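Local structure of chorismatase (Streptomyces hygroscopicus, 4BPS) at residues I90-A93 with Y98-G101; F123-S128 with C191-A196; E264-N269 with V337-M342; D294-Y299 with A315-T320. The protein hydrolyses chorismate to a dihydroxycyclohexadiene carboxylic acid and pyruvate, a step in the biosynthesis of the immunosuppressants FK506 and FK520. All blocks are in the same frame, centred on the assembly; numbering follows the deposited sequence. Where two conformers were deposited one is given.

Interaction 1: residues I90-A93 with Y98-G101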
loop_
_atom_site.group_PDB
_atom_site.type_symbol
_atom_site.label_atom_id
_atom_site.label_comp_id
_atom_site.label_asym_id
_atom_site.label_seq_id
_atom_site.Cartn_x
_atom_site.Cartn_y
_atom_site.Cartn_z
ATOM N N ILE A 90 -9.615 -11.118 -9.792
ATOM C CA ILE A 90 -8.236 -10.675 -9.616
ATOM C C ILE A 90 -7.521 -10.775 -10.952
ATOM O O ILE A 90 -7.392 -11.886 -11.502
ATOM C CB ILE A 90 -7.490 -11.550 -8.583
ATOM C CG1 ILE A 90 -8.242 -11.646 -7.244
ATOM C CG2 ILE A 90 -6.068 -11.010 -8.382
ATOM C CD1 ILE A 90 -7.726 -12.775 -6.333
ATOM N N ALA A 91 -7.035 -9.643 -11.464
ATOM C CA ALA A 91 -6.132 -9.667 -12.603
ATOM C C ALA A 91 -4.720 -9.767 -12.073
ATOM O O ALA A 91 -4.354 -9.013 -11.173
ATOM C CB ALA A 91 -6.308 -8.434 -13.474
ATOM N N TRP A 92 -3.929 -10.685 -12.623
ATOM C CA TRP A 92 -2.593 -10.937 -12.115
ATOM C C TRP A 92 -1.594 -11.176 -13.228
ATOM O O TRP A 92 -1.942 -11.589 -14.337
ATOM C CB TRP A 92 -2.618 -12.128 -11.144
ATOM C CG TRP A 92 -3.205 -13.403 -11.706
ATOM C CD1 TRP A 92 -4.511 -13.816 -11.622
ATOM C CD2 TRP A 92 -2.519 -14.411 -12.465
ATOM N NE1 TRP A 92 -4.681 -15.011 -12.265
ATOM C CE2 TRP A 92 -3.468 -15.406 -12.773
ATOM C CE3 TRP A 92 -1.190 -14.576 -12.892
ATOM C CZ2 TRP A 92 -3.148 -16.541 -13.515
ATOM C CZ3 TRP A 92 -0.868 -15.733 -13.619
ATOM C CH2 TRP A 92 -1.849 -16.686 -13.930
ATOM N N ALA A 93 -0.338 -10.899 -12.893
ATOM C CA ALA A 93 0.802 -11.238 -13.741
ATOM C C ALA A 93 1.887 -11.778 -12.833
ATOM O O ALA A 93 2.076 -11.264 -11.719
ATOM C CB ALA A 93 1.323 -10.005 -14.485
ATOM N N TYR A 98 7.863 -13.735 -8.578
ATOM C CA TYR A 98 6.968 -12.754 -7.954
ATOM C C TYR A 98 5.637 -12.662 -8.694
ATOM O O TYR A 98 5.529 -12.997 -9.873
ATOM C CB TYR A 98 7.621 -11.359 -7.883
ATOM C CG TYR A 98 8.914 -11.380 -7.109
ATOM C CD1 TYR A 98 8.911 -11.420 -5.707
ATOM C CD2 TYR A 98 10.150 -11.396 -7.757
ATOM C CE1 TYR A 98 10.121 -11.478 -4.999
ATOM C CE2 TYR A 98 11.340 -11.453 -7.045
ATOM C CZ TYR A 98 11.318 -11.476 -5.672
ATOM O OH TYR A 98 12.485 -11.531 -4.930
ATOM N N LEU A 99 4.626 -12.174 -7.979
ATOM C CA LEU A 99 3.248 -12.063 -8.477
ATOM C C LEU A 99 2.714 -10.667 -8.123
ATOM O O LEU A 99 2.935 -10.175 -7.009
ATOM C CB LEU A 99 2.398 -13.119 -7.779
ATOM C CG LEU A 99 0.884 -13.141 -7.967
ATOM C CD1 LEU A 99 0.567 -13.514 -9.376
ATOM C CD2 LEU A 99 0.199 -14.132 -6.975
ATOM N N PHE A 100 2.009 -10.047 -9.069
ATOM C CA PHE A 100 1.286 -8.788 -8.863
ATOM C C PHE A 100 -0.184 -9.042 -9.157
ATOM O O PHE A 100 -0.493 -9.621 -10.186
ATOM C CB PHE A 100 1.826 -7.718 -9.817
ATOM C CG PHE A 100 1.110 -6.398 -9.739
ATOM C CD1 PHE A 100 1.419 -5.486 -8.755
ATOM C CD2 PHE A 100 0.143 -6.051 -10.664
ATOM C CE1 PHE A 100 0.767 -4.247 -8.691
ATOM C CE2 PHE A 100 -0.504 -4.818 -10.592
ATOM C CZ PHE A 100 -0.192 -3.933 -9.603
ATOM N N GLY A 101 -1.075 -8.573 -8.286
ATOM C CA GLY A 101 -2.505 -8.717 -8.520
ATOM C C GLY A 101 -3.287 -7.488 -8.116
ATOM O O GLY A 101 -2.869 -6.699 -7.251
#
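Ala93 and Phe100 form an antiparallel hydrogen-bonded pair, the tight part of a contact between the two arms of a beta hairpin. Ala93 N donates to Phe100 O at 3.0 Å, and Phe100 N donates back to Ala93 O at 2.9 Å with a nearly straight N-H...O angle of 175°. One step along, Trp92 and Gly101 make the non-hydrogen-bonded pair, their CA atoms 4.2 Å apart. Here alpha hydrogens meet carbonyls: Trp92 CA lies 3.1 Å from Phe100 O, and Gly101 CA lies 3.2 Å from Ala91 O. A beta carbon on Gly101 would sit tightly against Ile90 CG2.

The side chains fit more loosely, although every touching residue is buried. Leu99 CD1 comes within 3.9 Å of Trp92 CB and meets the indole obliquely. With Trp92 CG between the backbone N and the carbonyl carbon (chi1 55°), the ring swings off strand 98-101 toward Leu125 and Leu129 of helix 112-129, and its NE1 is hydrogen-bonded to Asp87 OD2. The Phe100 ring likewise leads away, to Trp76 and to Val192 and Leu194 of the next strand.

The loose side therefore opens on other protein rather than on water. The chemistry implies that peptide groups hold the hairpin together, leaving its larger side chains to bind it to neighbouring elements.

Interaction 2: residues F123-S128 with C191-A196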
loop_
_atom_site.group_PDB
_atom_site.type_symbol
_atom_site.label_atom_id
_atom_site.label_comp_id
_atom_site.label_asym_id
_atom_site.label_seq_id
_atom_site.Cartn_x
_atom_site.Cartn_y
_atom_site.Cartn_z
ATOM N N PHE A 123 -5.815 -14.643 -0.848
ATOM C CA PHE A 123 -5.054 -15.692 -0.170
ATOM C C PHE A 123 -5.110 -16.981 -0.976
ATOM O O PHE A 123 -4.097 -17.680 -1.126
ATOM C CB PHE A 123 -5.564 -15.944 1.244
ATOM C CG PHE A 123 -5.377 -14.789 2.203
ATOM C CD1 PHE A 123 -4.154 -14.145 2.365
ATOM C CD2 PHE A 123 -6.435 -14.373 2.990
ATOM C CE1 PHE A 123 -4.007 -13.111 3.277
ATOM C CE2 PHE A 123 -6.304 -13.316 3.886
ATOM C CZ PHE A 123 -5.089 -12.691 4.033
ATOM N N GLN A 124 -6.291 -17.327 -1.497
ATOM C CA GLN A 124 -6.411 -18.554 -2.274
ATOM C C GLN A 124 -5.596 -18.517 -3.555
ATOM O O GLN A 124 -5.010 -19.527 -3.923
ATOM C CB GLN A 124 -7.874 -18.827 -2.577
ATOM C CG GLN A 124 -8.087 -20.108 -3.368
ATOM C CD GLN A 124 -7.369 -21.355 -2.774
ATOM O OE1 GLN A 124 -7.386 -21.581 -1.566
ATOM N NE2 GLN A 124 -6.739 -22.157 -3.636
ATOM N N LEU A 125 -5.569 -17.373 -4.251
ATOM C CA LEU A 125 -4.795 -17.260 -5.479
ATOM C C LEU A 125 -3.293 -17.390 -5.188
ATOM O O LEU A 125 -2.554 -18.057 -5.910
ATOM C CB LEU A 125 -5.058 -15.919 -6.181
ATOM C CG LEU A 125 -4.374 -15.792 -7.549
ATOM C CD1 LEU A 125 -5.028 -16.716 -8.564
ATOM C CD2 LEU A 125 -4.406 -14.334 -8.025
ATOM N N THR A 126 -2.830 -16.721 -4.136
ATOM C CA THR A 126 -1.421 -16.819 -3.795
ATOM C C THR A 126 -1.057 -18.261 -3.474
ATOM O O THR A 126 0.020 -18.728 -3.857
ATOM C CB THR A 126 -1.014 -15.857 -2.664
ATOM O OG1 THR A 126 -1.695 -16.184 -1.452
ATOM C CG2 THR A 126 -1.248 -14.389 -3.063
ATOM N N ARG A 127 -1.939 -18.982 -2.795
ATOM C CA ARG A 127 -1.669 -20.393 -2.524
ATOM C C ARG A 127 -1.685 -21.229 -3.810
ATOM O O ARG A 127 -0.756 -22.013 -4.066
ATOM C CB ARG A 127 -2.680 -20.947 -1.524
ATOM C CG ARG A 127 -2.495 -20.429 -0.141
ATOM C CD ARG A 127 -3.325 -21.224 0.845
ATOM N NE ARG A 127 -4.775 -21.123 0.626
ATOM C CZ ARG A 127 -5.576 -20.235 1.219
ATOM N NH1 ARG A 127 -5.093 -19.343 2.082
ATOM N NH2 ARG A 127 -6.871 -20.250 0.955
ATOM N N SER A 128 -2.731 -21.067 -4.622
ATOM C CA SER A 128 -2.898 -21.888 -5.811
ATOM C C SER A 128 -1.793 -21.678 -6.846
ATOM O O SER A 128 -1.341 -22.636 -7.474
ATOM C CB SER A 128 -4.247 -21.586 -6.453
ATOM O OG SER A 128 -4.409 -22.332 -7.638
ATOM N N CYS A 191 -8.052 -3.493 -3.949
ATOM C CA CYS A 191 -6.892 -4.107 -3.316
ATOM C C CYS A 191 -5.828 -4.430 -4.366
ATOM O O CYS A 191 -6.120 -5.028 -5.414
ATOM C CB CYS A 191 -7.307 -5.388 -2.595
ATOM S SG CYS A 191 -5.941 -6.332 -1.841
ATOM N N VAL A 192 -4.600 -3.989 -4.081
ATOM C CA VAL A 192 -3.446 -4.274 -4.916
ATOM C C VAL A 192 -2.471 -5.057 -4.060
ATOM O O VAL A 192 -2.318 -4.743 -2.882
ATOM C CB VAL A 192 -2.793 -2.946 -5.395
ATOM C CG1 VAL A 192 -1.598 -3.192 -6.301
ATOM C CG2 VAL A 192 -3.814 -2.036 -6.053
ATOM N N PHE A 193 -1.770 -6.037 -4.631
ATOM C CA PHE A 193 -0.807 -6.775 -3.825
ATOM C C PHE A 193 0.365 -7.295 -4.644
ATOM O O PHE A 193 0.252 -7.533 -5.869
ATOM C CB PHE A 193 -1.469 -7.945 -3.065
ATOM C CG PHE A 193 -2.036 -9.004 -3.967
ATOM C CD1 PHE A 193 -3.322 -8.871 -4.489
ATOM C CD2 PHE A 193 -1.287 -10.128 -4.302
ATOM C CE1 PHE A 193 -3.844 -9.835 -5.333
ATOM C CE2 PHE A 193 -1.806 -11.095 -5.140
ATOM C CZ PHE A 193 -3.088 -10.938 -5.659
ATOM N N LEU A 194 1.486 -7.438 -3.947
ATOM C CA LEU A 194 2.663 -8.136 -4.439
ATOM C C LEU A 194 2.892 -9.364 -3.564
ATOM O O LEU A 194 2.674 -9.312 -2.350
ATOM C CB LEU A 194 3.894 -7.236 -4.320
ATOM C CG LEU A 194 3.976 -6.092 -5.325
ATOM C CD1 LEU A 194 4.976 -5.045 -4.840
ATOM C CD2 LEU A 194 4.385 -6.614 -6.704
ATOM N N ALA A 195 3.351 -10.455 -4.176
ATOM C CA ALA A 195 3.631 -11.683 -3.446
ATOM C C ALA A 195 4.854 -12.367 -4.064
ATOM O O ALA A 195 5.222 -12.102 -5.218
ATOM C CB ALA A 195 2.442 -12.630 -3.484
ATOM N N ALA A 196 5.470 -13.248 -3.280
ATOM C CA ALA A 196 6.677 -13.960 -3.664
ATOM C C ALA A 196 6.478 -15.461 -3.605
ATOM O O ALA A 196 5.821 -15.996 -2.698
ATOM C CB ALA A 196 7.839 -13.550 -2.757
#
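Thr126 CG2 is the centre of the apolar contact between helix 123-128 and strand 191-196, lying 3.9 Å from Phe193 CE2 and 4.1 Å from Ala195 CB. The methyl meets the phenyl ring obliquely. Leu125 adds a different approach: its CD2 stands at the ring's edge, near the ring plane, 4.3 Å from Phe193 CZ. Phe193 and Ala195, two residues apart on the strand, both turn toward the helix, whereas Leu194 between them packs on Phe100 and Pro20.

The polar bonds belong to the helix alone. With chi1 at 64°, Thr126 OG1 folds back over the helix and donates to Phe123 O at 2.8 Å, tilted 34° from the carbonyl plane. That oxygen also accepts the backbone bond from Arg127 N, which arrives from the same face. The same torsion sends CG2 to the strand. Farther round the helix, Arg127 NH2 bonds to Gln124 OE1 at 2.9 Å. A serine in place of Thr126 would lack CG2, and the loss is likely to open a gap before Phe193 and Ala195.

The segment axes are 9.9 Å apart at an angle of 29°, so helix and strand run roughly alongside in the same direction. This is a helix packed on one face of a mixed sheet, consistent with the YjgF fold of this enzyme.

Interaction 3: residues E264-N269 with V337-M342; sequences EVALDN and VEIEGM. With 3EB (3-(2-carboxyethyl)benzoic acid), chain B.
Ala266 and Ile339 make a buried, wholly apolar helix-on-sheet contact, where helix 259-274 lies against strand 337-343. The closest approach is between Ala266 CB and Ile339 CD1, only 3.4 Å and tighter than ordinary van der Waals contact. Leu267, whose side chain bends in from the flank, brings CG to 4.2 Å from the same Ile339 CD1. Ile339 CG1 stands anti to the carbonyl carbon (chi1 -52°), which carries CD1 to the helix. Its chi2 of 107° departs from a staggered value, consistent with some strain where the methyl is pressed in. Met270 of the helix and Leu296 and Val298 of the adjacent strand also touch Ile339.

Glu338, the residue just before Ile339, sets its CB on the side away from the helix. Its chain is extended beyond CG (chi2 -172°), and OE2 of Glu338 lies 3.2 Å from atom CA of the bound 3-(2-carboxyethyl)benzoic acid (3EB), the methylene beside one of its carboxylates. Tyr155, Arg162, Tyr215 and Arg228 hydrogen-bond 3EB, and Glu340 is salt-bridged to Lys297.

One strand thus has an apolar face packed against a helix and a functional face lining the chorismatase active site, where Glu338 is the proton acceptor.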
loop_
_atom_site.group_PDB
_atom_site.type_symbol
_atom_site.label_atom_id
_atom_site.label_comp_id
_atom_site.label_asym_id
_atom_site.label_seq_id
_atom_site.Cartn_x
_atom_site.Cartn_y
_atom_site.Cartn_z
ATOM N N GLU A 264 5.639 15.817 10.115
ATOM C CA GLU A 264 6.970 15.639 10.704
ATOM C C GLU A 264 7.062 14.304 11.459
ATOM O O GLU A 264 8.068 13.599 11.344
ATOM C CB GLU A 264 7.308 16.806 11.620
ATOM C CG GLU A 264 7.484 18.148 10.902
ATOM C CD GLU A 264 8.805 18.311 10.152
ATOM O OE1 GLU A 264 9.604 17.370 10.116
ATOM O OE2 GLU A 264 9.031 19.393 9.572
ATOM N N VAL A 265 6.035 13.958 12.238
ATOM C CA VAL A 265 6.052 12.699 12.966
ATOM C C VAL A 265 5.940 11.501 12.018
ATOM O O VAL A 265 6.567 10.468 12.234
ATOM C CB VAL A 265 4.967 12.665 14.065
ATOM C CG1 VAL A 265 4.847 11.273 14.678
ATOM C CG2 VAL A 265 5.324 13.692 15.143
ATOM N N ALA A 266 5.135 11.616 10.959
ATOM C CA ALA A 266 5.053 10.550 9.964
ATOM C C ALA A 266 6.434 10.288 9.374
ATOM O O ALA A 266 6.871 9.140 9.241
ATOM C CB ALA A 266 4.054 10.916 8.871
ATOM N N LEU A 267 7.137 11.353 8.987
ATOM C CA LEU A 267 8.482 11.209 8.436
ATOM C C LEU A 267 9.444 10.652 9.492
ATOM O O LEU A 267 10.299 9.837 9.174
ATOM C CB LEU A 267 8.947 12.546 7.877
ATOM C CG LEU A 267 8.228 12.982 6.594
ATOM C CD1 LEU A 267 8.517 14.469 6.311
ATOM C CD2 LEU A 267 8.647 12.124 5.431
ATOM N N ASP A 268 9.320 11.112 10.746
ATOM C CA ASP A 268 10.121 10.541 11.828
ATOM C C ASP A 268 9.872 9.040 11.962
ATOM O O ASP A 268 10.810 8.268 12.175
ATOM C CB ASP A 268 9.793 11.169 13.188
ATOM C CG ASP A 268 10.204 12.612 13.330
ATOM O OD1 ASP A 268 10.985 13.134 12.516
ATOM O OD2 ASP A 268 9.712 13.216 14.322
ATOM N N ASN A 269 8.605 8.626 11.875
ATOM C CA ASN A 269 8.280 7.207 11.993
ATOM C C ASN A 269 8.886 6.424 10.828
ATOM O O ASN A 269 9.446 5.326 11.011
ATOM C CB ASN A 269 6.770 7.008 12.017
ATOM C CG ASN A 269 6.169 7.220 13.412
ATOM O OD1 ASN A 269 6.797 6.899 14.417
ATOM N ND2 ASN A 269 4.912 7.673 13.466
ATOM N N VAL A 337 -2.538 13.414 7.124
ATOM C CA VAL A 337 -1.490 13.182 6.138
ATOM C C VAL A 337 -0.883 11.813 6.388
ATOM O O VAL A 337 -0.797 11.370 7.547
ATOM C CB VAL A 337 -0.402 14.284 6.232
ATOM C CG1 VAL A 337 0.204 14.412 7.661
ATOM C CG2 VAL A 337 0.707 14.062 5.175
ATOM N N GLU A 338 -0.476 11.122 5.322
ATOM C CA GLU A 338 0.323 9.913 5.466
ATOM C C GLU A 338 1.293 9.823 4.294
ATOM O O GLU A 338 1.041 10.398 3.229
ATOM C CB GLU A 338 -0.521 8.653 5.425
ATOM C CG GLU A 338 -1.302 8.408 6.657
ATOM C CD GLU A 338 -1.965 7.052 6.607
ATOM O OE1 GLU A 338 -2.252 6.565 5.470
ATOM O OE2 GLU A 338 -2.213 6.456 7.662
ATOM N N ILE A 339 2.380 9.085 4.489
ATOM C CA ILE A 339 3.398 8.925 3.476
ATOM C C ILE A 339 3.786 7.453 3.372
ATOM O O ILE A 339 4.023 6.806 4.396
ATOM C CB ILE A 339 4.652 9.753 3.813
ATOM C CG1 ILE A 339 4.292 11.210 4.109
ATOM C CG2 ILE A 339 5.671 9.678 2.677
ATOM C CD1 ILE A 339 4.391 11.588 5.538
ATOM N N GLU A 340 3.856 6.932 2.140
ATOM C CA GLU A 340 4.418 5.618 1.880
ATOM C C GLU A 340 5.590 5.781 0.906
ATOM O O GLU A 340 5.735 6.807 0.241
ATOM C CB GLU A 340 3.365 4.667 1.276
ATOM C CG GLU A 340 2.871 5.087 -0.088
ATOM C CD GLU A 340 1.870 4.106 -0.674
ATOM O OE1 GLU A 340 0.776 3.945 -0.094
ATOM O OE2 GLU A 340 2.175 3.477 -1.734
ATOM N N GLY A 341 6.385 4.728 0.747
ATOM C CA GLY A 341 7.449 4.745 -0.226
ATOM C C GLY A 341 8.258 3.457 -0.126
ATOM O O GLY A 341 7.879 2.523 0.577
HETATM N N MSE A 342 9.414 3.427 -0.785
HETATM C CA MSE A 342 10.237 2.212 -0.777
HETATM C C MSE A 342 11.701 2.577 -0.929
HETATM O O MSE A 342 12.053 3.675 -1.372
HETATM C CB MSE A 342 9.807 1.232 -1.878
HETATM C CG MSE A 342 9.989 1.745 -3.289
HETATM SE SE MSE A 342 9.659 0.359 -4.630
HETATM C CE MSE A 342 11.363 -0.508 -4.475
HETATM C C 3EB B . -2.100 3.561 11.266
HETATM O O 3EB B . -2.910 2.819 11.833
HETATM C CA 3EB B . -2.523 4.551 10.218
HETATM O OAB 3EB B . -5.582 -0.470 7.441
HETATM O OAD 3EB B . -4.170 -1.169 5.879
HETATM C CAE 3EB B . -1.744 2.751 7.887
HETATM C CAF 3EB B . -1.344 1.718 7.048
HETATM C CAG 3EB B . -3.055 2.810 8.363
HETATM C CAH 3EB B . -2.243 0.739 6.663
HETATM C CAL 3EB B . -4.518 -0.339 6.802
HETATM C CAM 3EB B . -3.942 1.803 7.981
HETATM C CAN 3EB B . -3.546 0.756 7.149
HETATM O OXT 3EB B . -0.847 3.578 11.575
HETATM C C2 3EB B . -3.550 3.954 9.233
#

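Interaction 4: residues D294-Y299 with A315-T320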
loop_
_atom_site.group_PDB
_atom_site.type_symbol
_atom_site.label_atom_id
_atom_site.label_comp_id
_atom_site.label_asym_id
_atom_site.label_seq_id
_atom_site.Cartn_x
_atom_site.Cartn_y
_atom_site.Cartn_z
ATOM N N ASP A 294 12.307 6.407 -2.102
ATOM C CA ASP A 294 11.893 6.865 -3.424
ATOM C C ASP A 294 10.464 6.364 -3.693
ATOM O O ASP A 294 9.889 5.587 -2.916
ATOM C CB ASP A 294 12.894 6.339 -4.457
ATOM C CG ASP A 294 12.909 7.119 -5.773
ATOM O OD1 ASP A 294 12.102 8.044 -6.007
ATOM O OD2 ASP A 294 13.773 6.740 -6.607
ATOM N N HIS A 295 9.881 6.856 -4.785
ATOM C CA HIS A 295 8.531 6.483 -5.211
ATOM C C HIS A 295 7.550 6.611 -4.055
ATOM O O HIS A 295 6.816 5.689 -3.676
ATOM C CB HIS A 295 8.524 5.124 -5.916
ATOM C CG HIS A 295 9.360 5.168 -7.150
ATOM N ND1 HIS A 295 10.665 4.721 -7.170
ATOM C CD2 HIS A 295 9.132 5.747 -8.359
ATOM C CE1 HIS A 295 11.190 4.996 -8.355
ATOM N NE2 HIS A 295 10.283 5.612 -9.097
ATOM N N LEU A 296 7.538 7.820 -3.514
ATOM C CA LEU A 296 6.678 8.151 -2.391
ATOM C C LEU A 296 5.332 8.669 -2.847
ATOM O O LEU A 296 5.250 9.463 -3.785
ATOM C CB LEU A 296 7.339 9.191 -1.492
ATOM C CG LEU A 296 8.681 8.756 -0.882
ATOM C CD1 LEU A 296 9.870 9.365 -1.615
ATOM C CD2 LEU A 296 8.725 9.132 0.589
ATOM N N LYS A 297 4.293 8.227 -2.152
ATOM C CA LYS A 297 2.971 8.828 -2.261
ATOM C C LYS A 297 2.645 9.477 -0.927
ATOM O O LYS A 297 2.836 8.856 0.129
ATOM C CB LYS A 297 1.911 7.802 -2.659
ATOM C CG LYS A 297 2.109 7.363 -4.123
ATOM C CD LYS A 297 1.872 5.890 -4.362
ATOM C CE LYS A 297 0.469 5.515 -4.037
ATOM N NZ LYS A 297 0.324 4.009 -3.922
ATOM N N VAL A 298 2.170 10.714 -0.999
ATOM C CA VAL A 298 1.864 11.521 0.167
ATOM C C VAL A 298 0.366 11.857 0.085
ATOM O O VAL A 298 -0.045 12.592 -0.814
ATOM C CB VAL A 298 2.734 12.804 0.193
ATOM C CG1 VAL A 298 2.374 13.654 1.416
ATOM C CG2 VAL A 298 4.215 12.451 0.200
ATOM N N TYR A 299 -0.414 11.265 0.985
ATOM C CA TYR A 299 -1.854 11.443 0.988
ATOM C C TYR A 299 -2.200 12.555 1.944
ATOM O O TYR A 299 -1.719 12.545 3.087
ATOM C CB TYR A 299 -2.513 10.157 1.454
ATOM C CG TYR A 299 -2.109 8.902 0.705
ATOM C CD1 TYR A 299 -2.607 8.627 -0.571
ATOM C CD2 TYR A 299 -1.263 7.951 1.288
ATOM C CE1 TYR A 299 -2.281 7.448 -1.237
ATOM C CE2 TYR A 299 -0.927 6.765 0.637
ATOM C CZ TYR A 299 -1.450 6.520 -0.632
ATOM O OH TYR A 299 -1.183 5.358 -1.308
ATOM N N ALA A 315 11.736 19.512 2.461
ATOM C CA ALA A 315 12.843 19.830 3.330
ATOM C C ALA A 315 13.548 18.586 3.863
ATOM O O ALA A 315 14.649 18.702 4.406
ATOM C CB ALA A 315 12.353 20.683 4.511
ATOM N N ARG A 316 12.904 17.417 3.768
ATOM C CA ARG A 316 13.509 16.205 4.316
ATOM C C ARG A 316 13.794 15.114 3.294
ATOM O O ARG A 316 14.752 14.366 3.475
ATOM C CB ARG A 316 12.649 15.659 5.453
ATOM C CG ARG A 316 12.670 16.635 6.663
ATOM C CD ARG A 316 11.817 16.203 7.837
ATOM N NE ARG A 316 12.304 14.973 8.450
ATOM C CZ ARG A 316 11.708 14.386 9.483
ATOM N NH1 ARG A 316 10.573 14.899 9.984
ATOM N NH2 ARG A 316 12.201 13.259 9.969
ATOM N N LEU A 317 12.980 15.014 2.237
ATOM C CA LEU A 317 13.166 13.982 1.221
ATOM C C LEU A 317 14.247 14.394 0.219
ATOM O O LEU A 317 14.583 15.571 0.106
ATOM C CB LEU A 317 11.849 13.720 0.477
ATOM C CG LEU A 317 10.707 13.230 1.365
ATOM C CD1 LEU A 317 9.447 13.094 0.535
ATOM C CD2 LEU A 317 11.047 11.926 2.101
ATOM N N SER A 318 14.795 13.433 -0.512
ATOM C CA SER A 318 15.795 13.777 -1.503
ATOM C C SER A 318 15.160 14.553 -2.642
ATOM O O SER A 318 14.029 14.237 -3.060
ATOM C CB SER A 318 16.440 12.514 -2.046
ATOM O OG SER A 318 17.302 12.827 -3.144
ATOM N N SER A 319 15.905 15.512 -3.193
ATOM C CA SER A 319 15.385 16.285 -4.317
ATOM C C SER A 319 15.184 15.423 -5.565
ATOM O O SER A 319 14.419 15.795 -6.464
ATOM C CB SER A 319 16.312 17.444 -4.661
ATOM O OG SER A 319 17.535 16.989 -5.210
ATOM N N THR A 320 15.846 14.267 -5.636
ATOM C CA THR A 320 15.714 13.396 -6.804
ATOM C C THR A 320 14.624 12.341 -6.621
ATOM O O THR A 320 14.375 11.577 -7.554
ATOM C CB THR A 320 17.053 12.703 -7.151
ATOM O OG1 THR A 320 17.542 12.021 -5.993
ATOM C CG2 THR A 320 18.115 13.728 -7.637
#
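Leu296 and Leu317 meet across backbones that stay well apart: the nearest alpha carbons, those of Asp294 and Ser318, are 8.2 Å from each other, and segment 294-299 turns a corner at His295, while segment 315-320 is an irregular loop. The two leucines bridge this distance tip to tip. Leu296 CD2 lies 3.9 Å from Leu317 CD2 and 4.0 Å from Leu317 CD1, so a single methyl fits against both ends of the opposing branch. Leu317 CG is anti to its own carbonyl carbon (chi1 -61°), which turns both methyls toward Leu296. Val323 touches both leucines, with Met270 and Ile339 also against Leu296 and Leu267 against Leu317.

Strand 296-300 pairs in parallel with strand 323-327, and helix 306-314 lies between them in sequence, making a beta-alpha-beta crossover. Segment 315-320 belongs to the return from that helix to the second strand, and Leu317 is the buried residue through which the loop meets Leu296.

Toward the surface the contact thins and becomes polar. Asp294 OD1 comes no closer than 4.5 Å to Thr320 O; it accepts instead from His295 N at 2.8 Å, a donor 39° out of the carboxylate plane, and from Ala322 N. Within the loop, Ser318 OG and Thr320 OG1 share a hydrogen bond of 3.0 Å. At the far end Arg316 forks between two carboxylates of helix 259-274, NH1 forming a salt bridge to Glu264 and NH2 one to Asp268.

Overall arrangement
The four contacts fall into two pairs on different sheets. Interactions 1 and 2, with centres about 7 Å apart, share one sheet, in which strand 98-101 probably hydrogen-bonds to strand 191-196. Interactions 3 and 4, with centres about 9 Å apart, share another, where strands 296-300 and 337-343 are neighbours and Tyr299 OH is probably hydrogen-bonded to Glu340 OE1. The centres of interactions 2 and 3 are about 26 Å apart, on opposite sides of the chain's centre. Interactions 1, 2 and 3 are buried, whereas interaction 4 reaches the surface. Peptide hydrogen bonds dominate interaction 1 and apolar side chains the others. Of the four, only interaction 3 carries a residue in contact with the bound ligand, Glu338.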